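Local atomic coordinates of motility-associated killing factor MakB (Vibrio cholerae serotype O1, PDB entry 6W1W), a protein that probably acts as one component of a tripartite cytotoxin, structurally similar to alpha-pore-forming toxins, made by Vibrio cholerae. Residues N82-T85 against T86-C90; L110-T113 against L114-I118; L286-D289 against E290-V294. All blocks are in the same frame, centred on the assembly; numbering follows the deposited sequence.

Interaction 1 (N82-T85 against T86-C90)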
loop_
_atom_site.group_PDB
_atom_site.type_symbol
_atom_site.label_atom_id
_atom_site.label_comp_id
_atom_site.label_asym_id
_atom_site.label_seq_id
_atom_site.Cartn_x
_atom_site.Cartn_y
_atom_site.Cartn_z
ATOM N N ASN A 82 2.935 -19.085 -12.375
ATOM C CA ASN A 82 3.683 -20.324 -12.557
ATOM C C ASN A 82 2.867 -21.541 -12.135
ATOM O O ASN A 82 2.984 -22.610 -12.749
ATOM C CB ASN A 82 5.000 -20.263 -11.776
ATOM C CG ASN A 82 5.775 -21.575 -11.820
ATOM O OD1 ASN A 82 6.311 -21.959 -12.861
ATOM N ND2 ASN A 82 5.851 -22.259 -10.680
ATOM N N TYR A 83 2.030 -21.404 -11.103
ATOM C CA TYR A 83 1.272 -22.560 -10.632
ATOM C C TYR A 83 0.249 -23.018 -11.664
ATOM O O TYR A 83 0.038 -24.223 -11.842
ATOM C CB TYR A 83 0.583 -22.255 -9.304
ATOM C CG TYR A 83 -0.170 -23.448 -8.756
ATOM C CD1 TYR A 83 0.503 -24.507 -8.161
ATOM C CD2 TYR A 83 -1.551 -23.526 -8.851
ATOM C CE1 TYR A 83 -0.179 -25.607 -7.668
ATOM C CE2 TYR A 83 -2.241 -24.621 -8.359
ATOM C CZ TYR A 83 -1.553 -25.657 -7.768
ATOM O OH TYR A 83 -2.245 -26.744 -7.281
ATOM N N GLN A 84 -0.402 -22.074 -12.351
ATOM C CA GLN A 84 -1.317 -22.452 -13.422
ATOM C C GLN A 84 -0.572 -23.113 -14.573
ATOM O O GLN A 84 -1.132 -23.973 -15.263
ATOM C CB GLN A 84 -2.087 -21.226 -13.913
ATOM C CG GLN A 84 -3.098 -21.521 -15.011
ATOM C CD GLN A 84 -2.507 -21.396 -16.405
ATOM O OE1 GLN A 84 -1.575 -20.619 -16.631
ATOM N NE2 GLN A 84 -3.044 -22.168 -17.348
ATOM N N THR A 85 0.690 -22.736 -14.785
ATOM C CA THR A 85 1.472 -23.329 -15.866
ATOM C C THR A 85 1.726 -24.812 -15.612
ATOM O O THR A 85 1.432 -25.656 -16.467
ATOM C CB THR A 85 2.792 -22.575 -16.035
ATOM O OG1 THR A 85 2.523 -21.185 -16.256
ATOM C CG2 THR A 85 3.580 -23.130 -17.219
ATOM N N THR A 86 2.259 -25.150 -14.434
ATOM C CA THR A 86 2.508 -26.552 -14.114
ATOM C C THR A 86 1.217 -27.322 -13.870
ATOM O O THR A 86 1.229 -28.556 -13.917
ATOM C CB THR A 86 3.426 -26.678 -12.892
ATOM O OG1 THR A 86 2.775 -26.131 -11.738
ATOM C CG2 THR A 86 4.743 -25.942 -13.128
ATOM N N PHE A 87 0.105 -26.629 -13.616
ATOM C CA PHE A 87 -1.160 -27.324 -13.403
ATOM C C PHE A 87 -1.724 -27.854 -14.717
ATOM O O PHE A 87 -2.274 -28.962 -14.760
ATOM C CB PHE A 87 -2.163 -26.393 -12.725
ATOM C CG PHE A 87 -3.359 -27.100 -12.140
ATOM C CD1 PHE A 87 -4.391 -27.542 -12.953
ATOM C CD2 PHE A 87 -3.460 -27.296 -10.774
ATOM C CE1 PHE A 87 -5.491 -28.184 -12.415
ATOM C CE2 PHE A 87 -4.560 -27.933 -10.229
ATOM C CZ PHE A 87 -5.575 -28.378 -11.050
ATOM N N ASP A 88 -1.602 -27.074 -15.798
ATOM C CA ASP A 88 -2.061 -27.521 -17.109
ATOM C C ASP A 88 -1.278 -28.722 -17.617
ATOM O O ASP A 88 -1.811 -29.502 -18.414
ATOM C CB ASP A 88 -1.974 -26.377 -18.118
ATOM C CG ASP A 88 -3.279 -25.624 -18.253
ATOM O OD1 ASP A 88 -4.241 -25.981 -17.539
ATOM O OD2 ASP A 88 -3.344 -24.686 -19.078
ATOM N N ALA A 89 -0.030 -28.892 -17.173
ATOM C CA ALA A 89 0.725 -30.079 -17.557
ATOM C C ALA A 89 0.061 -31.352 -17.048
ATOM O O ALA A 89 0.122 -32.392 -17.714
ATOM C CB ALA A 89 2.162 -29.987 -17.041
ATOM N N CYS A 90 -0.591 -31.288 -15.886
ATOM C CA CYS A 90 -1.212 -32.461 -15.285
ATOM C C CYS A 90 -2.676 -32.630 -15.666
ATOM O O CYS A 90 -3.274 -33.651 -15.313
ATOM C CB CYS A 90 -1.092 -32.409 -13.761
ATOM S SG CYS A 90 0.612 -32.435 -13.171
#
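Thr86 N donates to Asn82 O at 3.1 Å, opening a run of i to i+4 helical bonds that continues with Phe87 N to Tyr83 O and Asp88 N to Gln84 O. Tyr83 O also takes a weak hydrogen bond from Thr86 OG1 (3.3 Å), because a chi1 of 64° turns this hydroxyl back toward the preceding turn. Thr85 OG1, in a different rotamer, bonds to Ile81 O one turn earlier.

The apolar contact is an oblique aromatic pair. Both rings leave the helix with CG anti to the backbone N, one turn apart; their centroids are 5.8 Å apart and their planes inclined at 59°. Tyr83 CE2 lies 3.8 Å from Phe87 CD2, approached obliquely, while Tyr83 OH comes up to the Phe87 edge in its plane. Trp323 of helix 316-333 packs against both rings.

Between the amide of Gln84 and the carboxylate of Asp88 the planes stand 83° apart. Gln84 NE2 is 3.1 Å from Asp88 OD2, but its N-H is badly aimed and makes no hydrogen bond.

The chemistry implies that this part of helix 69-90 turns its rings into the bundle; threonine hydroxyls bond back to carbonyls of the preceding turn, Thr86 only weakly, and the Cys90-Cys106 disulfide ties it covalently to helix 100-151.

Interaction 2 (L110-T113 against L114-I118)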
loop_
_atom_site.group_PDB
_atom_site.type_symbol
_atom_site.label_atom_id
_atom_site.label_comp_id
_atom_site.label_asym_id
_atom_site.label_seq_id
_atom_site.Cartn_x
_atom_site.Cartn_y
_atom_site.Cartn_z
ATOM N N LEU A 110 2.803 -30.858 -8.153
ATOM C CA LEU A 110 1.988 -29.784 -7.598
ATOM C C LEU A 110 2.200 -29.659 -6.097
ATOM O O LEU A 110 2.268 -28.544 -5.564
ATOM C CB LEU A 110 0.510 -30.030 -7.904
ATOM C CG LEU A 110 0.095 -30.011 -9.373
ATOM C CD1 LEU A 110 -1.324 -30.522 -9.519
ATOM C CD2 LEU A 110 0.225 -28.605 -9.937
ATOM N N GLN A 111 2.311 -30.796 -5.406
ATOM C CA GLN A 111 2.480 -30.779 -3.957
ATOM C C GLN A 111 3.762 -30.064 -3.554
ATOM O O GLN A 111 3.786 -29.333 -2.558
ATOM C CB GLN A 111 2.468 -32.207 -3.420
ATOM C CG GLN A 111 2.724 -32.321 -1.934
ATOM C CD GLN A 111 3.115 -33.725 -1.537
ATOM O OE1 GLN A 111 2.426 -34.375 -0.753
ATOM N NE2 GLN A 111 4.226 -34.206 -2.087
ATOM N N LYS A 112 4.840 -30.257 -4.316
ATOM C CA LYS A 112 6.068 -29.520 -4.038
ATOM C C LYS A 112 5.875 -28.035 -4.311
ATOM O O LYS A 112 6.225 -27.191 -3.479
ATOM C CB LYS A 112 7.227 -30.080 -4.865
ATOM C CG LYS A 112 8.592 -29.490 -4.507
ATOM C CD LYS A 112 9.705 -30.056 -5.386
ATOM C CE LYS A 112 9.671 -29.469 -6.792
ATOM N NZ LYS A 112 9.907 -27.997 -6.786
ATOM N N THR A 113 5.298 -27.699 -5.468
ATOM C CA THR A 113 5.088 -26.295 -5.810
ATOM C C THR A 113 4.120 -25.632 -4.839
ATOM O O THR A 113 4.332 -24.485 -4.429
ATOM C CB THR A 113 4.583 -26.172 -7.248
ATOM O OG1 THR A 113 5.415 -26.956 -8.110
ATOM C CG2 THR A 113 4.624 -24.720 -7.709
ATOM N N LEU A 114 3.056 -26.342 -4.454
ATOM C CA LEU A 114 2.139 -25.816 -3.448
ATOM C C LEU A 114 2.871 -25.519 -2.146
ATOM O O LEU A 114 2.741 -24.425 -1.585
ATOM C CB LEU A 114 0.995 -26.801 -3.207
ATOM C CG LEU A 114 -0.214 -26.664 -4.132
ATOM C CD1 LEU A 114 -1.118 -27.869 -3.998
ATOM C CD2 LEU A 114 -0.978 -25.399 -3.806
ATOM N N LYS A 115 3.655 -26.488 -1.657
ATOM C CA LYS A 115 4.414 -26.295 -0.423
ATOM C C LYS A 115 5.326 -25.077 -0.514
ATOM O O LYS A 115 5.443 -24.308 0.448
ATOM C CB LYS A 115 5.231 -27.550 -0.103
ATOM C CG LYS A 115 4.514 -28.598 0.750
ATOM C CD LYS A 115 5.382 -29.854 0.916
ATOM C CE LYS A 115 4.892 -30.776 2.036
ATOM N NZ LYS A 115 3.594 -31.453 1.749
ATOM N N GLN A 116 5.980 -24.883 -1.663
ATOM C CA GLN A 116 6.849 -23.720 -1.825
ATOM C C GLN A 116 6.056 -22.425 -1.738
ATOM O O GLN A 116 6.497 -21.461 -1.104
ATOM C CB GLN A 116 7.590 -23.782 -3.161
ATOM C CG GLN A 116 8.525 -24.960 -3.330
ATOM C CD GLN A 116 9.213 -24.954 -4.681
ATOM O OE1 GLN A 116 9.411 -26.003 -5.296
ATOM N NE2 GLN A 116 9.580 -23.766 -5.152
ATOM N N ASN A 117 4.882 -22.384 -2.374
ATOM C CA ASN A 117 4.111 -21.149 -2.433
ATOM C C ASN A 117 3.624 -20.734 -1.051
ATOM O O ASN A 117 3.705 -19.558 -0.685
ATOM C CB ASN A 117 2.932 -21.306 -3.395
ATOM C CG ASN A 117 3.360 -21.288 -4.854
ATOM O OD1 ASN A 117 4.471 -20.863 -5.181
ATOM N ND2 ASN A 117 2.478 -21.747 -5.739
ATOM N N ILE A 118 3.118 -21.685 -0.263
ATOM C CA ILE A 118 2.626 -21.339 1.069
ATOM C C ILE A 118 3.774 -20.931 1.986
ATOM O O ILE A 118 3.625 -20.024 2.812
ATOM C CB ILE A 118 1.798 -22.495 1.663
ATOM C CG1 ILE A 118 1.612 -22.321 3.170
ATOM C CG2 ILE A 118 2.429 -23.824 1.374
ATOM C CD1 ILE A 118 0.748 -23.388 3.801
#
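Lys112 NZ reaches Gln116 OE1 at 2.5 Å, a length that is doubtfully short at this resolution, one helical turn on and nearly in line with the amide C=O. The lysine gets there by folding over. Its chain starts straight from the backbone and then bends at chi3 (75°) and again at chi4, which turns the ammonium forward to Gln116. Gln116 is extended and crosses it, with its own CG passing over Lys112 O. Since Lys112 O also accepts the Gln116 backbone N (2.9 Å), the two residues are joined twice, once through the main chain and once through the side chains, on an exposed face.

Two neighbouring pairs run side by side instead. Lys115 runs beside Gln111, pointing the same way, and its aliphatic part lies along Gln111 O, which accepts Lys115 N at 3.0 Å. Asn117 lies beside Thr113 in the same manner: Thr113 CG2 and Asn117 ND2 approach to 4.2 Å, and Asn117 N donates to Thr113 O. The hydroxyl of Thr113 is spent on Leu109 O.

On the buried face Leu114 sets CB and CG over Leu110 O. Leu110 meets Tyr83 and Phe87 of helix 69-90, and Leu114 spans Tyr83 and Trp287 of helix 276-302. Leucines inward and a lysine-glutamine pair outward mark an amphipathic helix, here the long helix 100-151 of an elongated bundle like those of alpha-pore-forming toxins.

Interaction 3 (L286-D289 against E290-V294)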
loop_
_atom_site.group_PDB
_atom_site.type_symbol
_atom_site.label_atom_id
_atom_site.label_comp_id
_atom_site.label_asym_id
_atom_site.label_seq_id
_atom_site.Cartn_x
_atom_site.Cartn_y
_atom_site.Cartn_z
ATOM N N LEU A 286 -5.174 -19.870 1.223
ATOM C CA LEU A 286 -5.645 -20.274 -0.098
ATOM C C LEU A 286 -4.813 -21.426 -0.643
ATOM O O LEU A 286 -5.356 -22.416 -1.149
ATOM C CB LEU A 286 -5.613 -19.088 -1.061
ATOM C CG LEU A 286 -6.079 -19.459 -2.468
ATOM C CD1 LEU A 286 -7.452 -20.077 -2.371
ATOM C CD2 LEU A 286 -6.089 -18.252 -3.393
ATOM N N TRP A 287 -3.485 -21.309 -0.555
ATOM C CA TRP A 287 -2.623 -22.420 -0.938
ATOM C C TRP A 287 -2.779 -23.606 0.009
ATOM O O TRP A 287 -2.695 -24.761 -0.424
ATOM C CB TRP A 287 -1.163 -21.978 -0.956
ATOM C CG TRP A 287 -0.806 -20.913 -1.942
ATOM C CD1 TRP A 287 -0.323 -19.669 -1.659
ATOM C CD2 TRP A 287 -0.855 -21.009 -3.368
ATOM N NE1 TRP A 287 -0.080 -18.979 -2.821
ATOM C CE2 TRP A 287 -0.399 -19.781 -3.886
ATOM C CE3 TRP A 287 -1.248 -22.011 -4.258
ATOM C CZ2 TRP A 287 -0.327 -19.527 -5.252
ATOM C CZ3 TRP A 287 -1.175 -21.759 -5.616
ATOM C CH2 TRP A 287 -0.719 -20.527 -6.099
ATOM N N GLN A 288 -3.008 -23.340 1.298
ATOM C CA GLN A 288 -2.988 -24.402 2.299
ATOM C C GLN A 288 -4.097 -25.417 2.050
ATOM O O GLN A 288 -3.828 -26.598 1.803
ATOM C CB GLN A 288 -3.089 -23.801 3.707
ATOM C CG GLN A 288 -3.354 -24.810 4.822
ATOM C CD GLN A 288 -2.323 -25.924 4.887
ATOM O OE1 GLN A 288 -1.169 -25.753 4.493
ATOM N NE2 GLN A 288 -2.742 -27.079 5.388
ATOM N N ASP A 289 -5.359 -24.976 2.095
ATOM C CA ASP A 289 -6.450 -25.907 1.825
ATOM C C ASP A 289 -6.503 -26.333 0.360
ATOM O O ASP A 289 -7.292 -27.220 0.021
ATOM C CB ASP A 289 -7.794 -25.314 2.270
ATOM C CG ASP A 289 -8.152 -24.031 1.544
ATOM O OD1 ASP A 289 -7.321 -23.519 0.767
ATOM O OD2 ASP A 289 -9.281 -23.537 1.749
ATOM N N GLU A 290 -5.679 -25.730 -0.505
ATOM C CA GLU A 290 -5.464 -26.268 -1.845
ATOM C C GLU A 290 -4.483 -27.434 -1.811
ATOM O O GLU A 290 -4.628 -28.401 -2.568
ATOM C CB GLU A 290 -4.949 -25.169 -2.777
ATOM C CG GLU A 290 -4.919 -25.561 -4.244
ATOM C CD GLU A 290 -6.298 -25.882 -4.781
ATOM O OE1 GLU A 290 -7.264 -25.190 -4.394
ATOM O OE2 GLU A 290 -6.414 -26.835 -5.580
ATOM N N LEU A 291 -3.473 -27.350 -0.942
ATOM C CA LEU A 291 -2.583 -28.483 -0.722
ATOM C C LEU A 291 -3.315 -29.635 -0.044
ATOM O O LEU A 291 -3.070 -30.804 -0.359
ATOM C CB LEU A 291 -1.381 -28.039 0.109
ATOM C CG LEU A 291 -0.509 -29.121 0.748
ATOM C CD1 LEU A 291 0.359 -29.811 -0.294
ATOM C CD2 LEU A 291 0.333 -28.510 1.853
ATOM N N ASP A 292 -4.221 -29.324 0.889
ATOM C CA ASP A 292 -5.022 -30.370 1.519
ATOM C C ASP A 292 -5.793 -31.182 0.488
ATOM O O ASP A 292 -6.058 -32.368 0.706
ATOM C CB ASP A 292 -5.992 -29.766 2.535
ATOM C CG ASP A 292 -5.288 -29.000 3.632
ATOM O OD1 ASP A 292 -4.039 -29.006 3.658
ATOM O OD2 ASP A 292 -5.986 -28.387 4.469
ATOM N N LYS A 293 -6.163 -30.567 -0.638
ATOM C CA LYS A 293 -6.861 -31.310 -1.681
ATOM C C LYS A 293 -5.914 -32.255 -2.409
ATOM O O LYS A 293 -6.260 -33.416 -2.658
ATOM C CB LYS A 293 -7.523 -30.351 -2.671
ATOM C CG LYS A 293 -8.555 -29.416 -2.067
ATOM C CD LYS A 293 -9.065 -28.438 -3.121
ATOM C CE LYS A 293 -9.781 -27.255 -2.492
ATOM N NZ LYS A 293 -9.995 -26.162 -3.477
ATOM N N VAL A 294 -4.715 -31.785 -2.762
ATOM C CA VAL A 294 -3.792 -32.655 -3.480
ATOM C C VAL A 294 -3.180 -33.706 -2.564
ATOM O O VAL A 294 -2.723 -34.747 -3.047
ATOM C CB VAL A 294 -2.688 -31.843 -4.180
ATOM C CG1 VAL A 294 -3.292 -30.674 -4.930
ATOM C CG2 VAL A 294 -1.656 -31.370 -3.181
#
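Leu286 O and Glu290 N are linked only weakly, 3.4 Å apart with a bent N-H. The next two bonds are regular: Leu291 N donates to Trp287 O at 2.8 Å, and Asp292 N to Gln288 O. Past them the helix 276-302 kinks again at Lys293, whose N makes a weak bond to Glu290 O instead of the usual link to Asp289 O. Glu290 O thus takes two weak donors, the backbone N atoms of Lys293 and Val294. Asp289 psi, -7°, departs from the helical value just before Glu290 N, where the bonding weakens.

The extended Lys293 chain runs past Asp289 O, CG at 3.3 Å, before the ammonium closes a salt bridge to Glu290 OE1 (3.0 Å). The nitrogen meets this oxygen on the syn side, 34° out of the carboxylate plane. Glu290 can answer because its chain, leaving anti to the backbone N, folds at chi2 (62°). The side chain also touches Leu5 and Pro7 near the N-terminus, and Trp323 of helix 316-333 adjoins it.

Helix 276-302 is one rod of the long helical bundle, a build recalling alpha-pore-forming toxins, and Trp287 points into that bundle. Its indole meets the ring of Phe80, from helix 69-90.

Across the other side, Gln288 and Asp292 meet obliquely, amide and carboxylate planes far from coplanar. Gln288 NE2 lies 2.9 Å from Asp292 OD1 with poor hydrogen-bond geometry, while Gln288 OE1 passes Leu291 CD2 at 4.1 Å. Asp289 OD1 is 5.7 Å from Lys293 NZ, but any effect of the ammonium on its charge is probably offset by the carboxylate of Glu290, which lies slightly nearer.

Overall arrangement
All three are local contacts within separate helices, 69-90, 100-151 and 276-302, and lie on the same side of the chain's centre. Each is partly buried, and the three helices meet round Tyr83 and Trp287. Asn117 of interaction 2 packs on the indole of interaction 3, Ile118 touches Gln288, and Tyr83 OH of interaction 1 approaches Glu290 CG. Interactions 2 and 3 are closest, with centres about 9 Å apart. Their chemistry differs. Interaction 1 combines an aromatic pair with backbone-bonded threonines, interaction 2 has an exposed lysine-amide bond, and interaction 3 a lysine-glutamate salt bridge beside the N-terminal residues. Only interaction 1 holds a disulfide cysteine, and only interaction 3 is kinked.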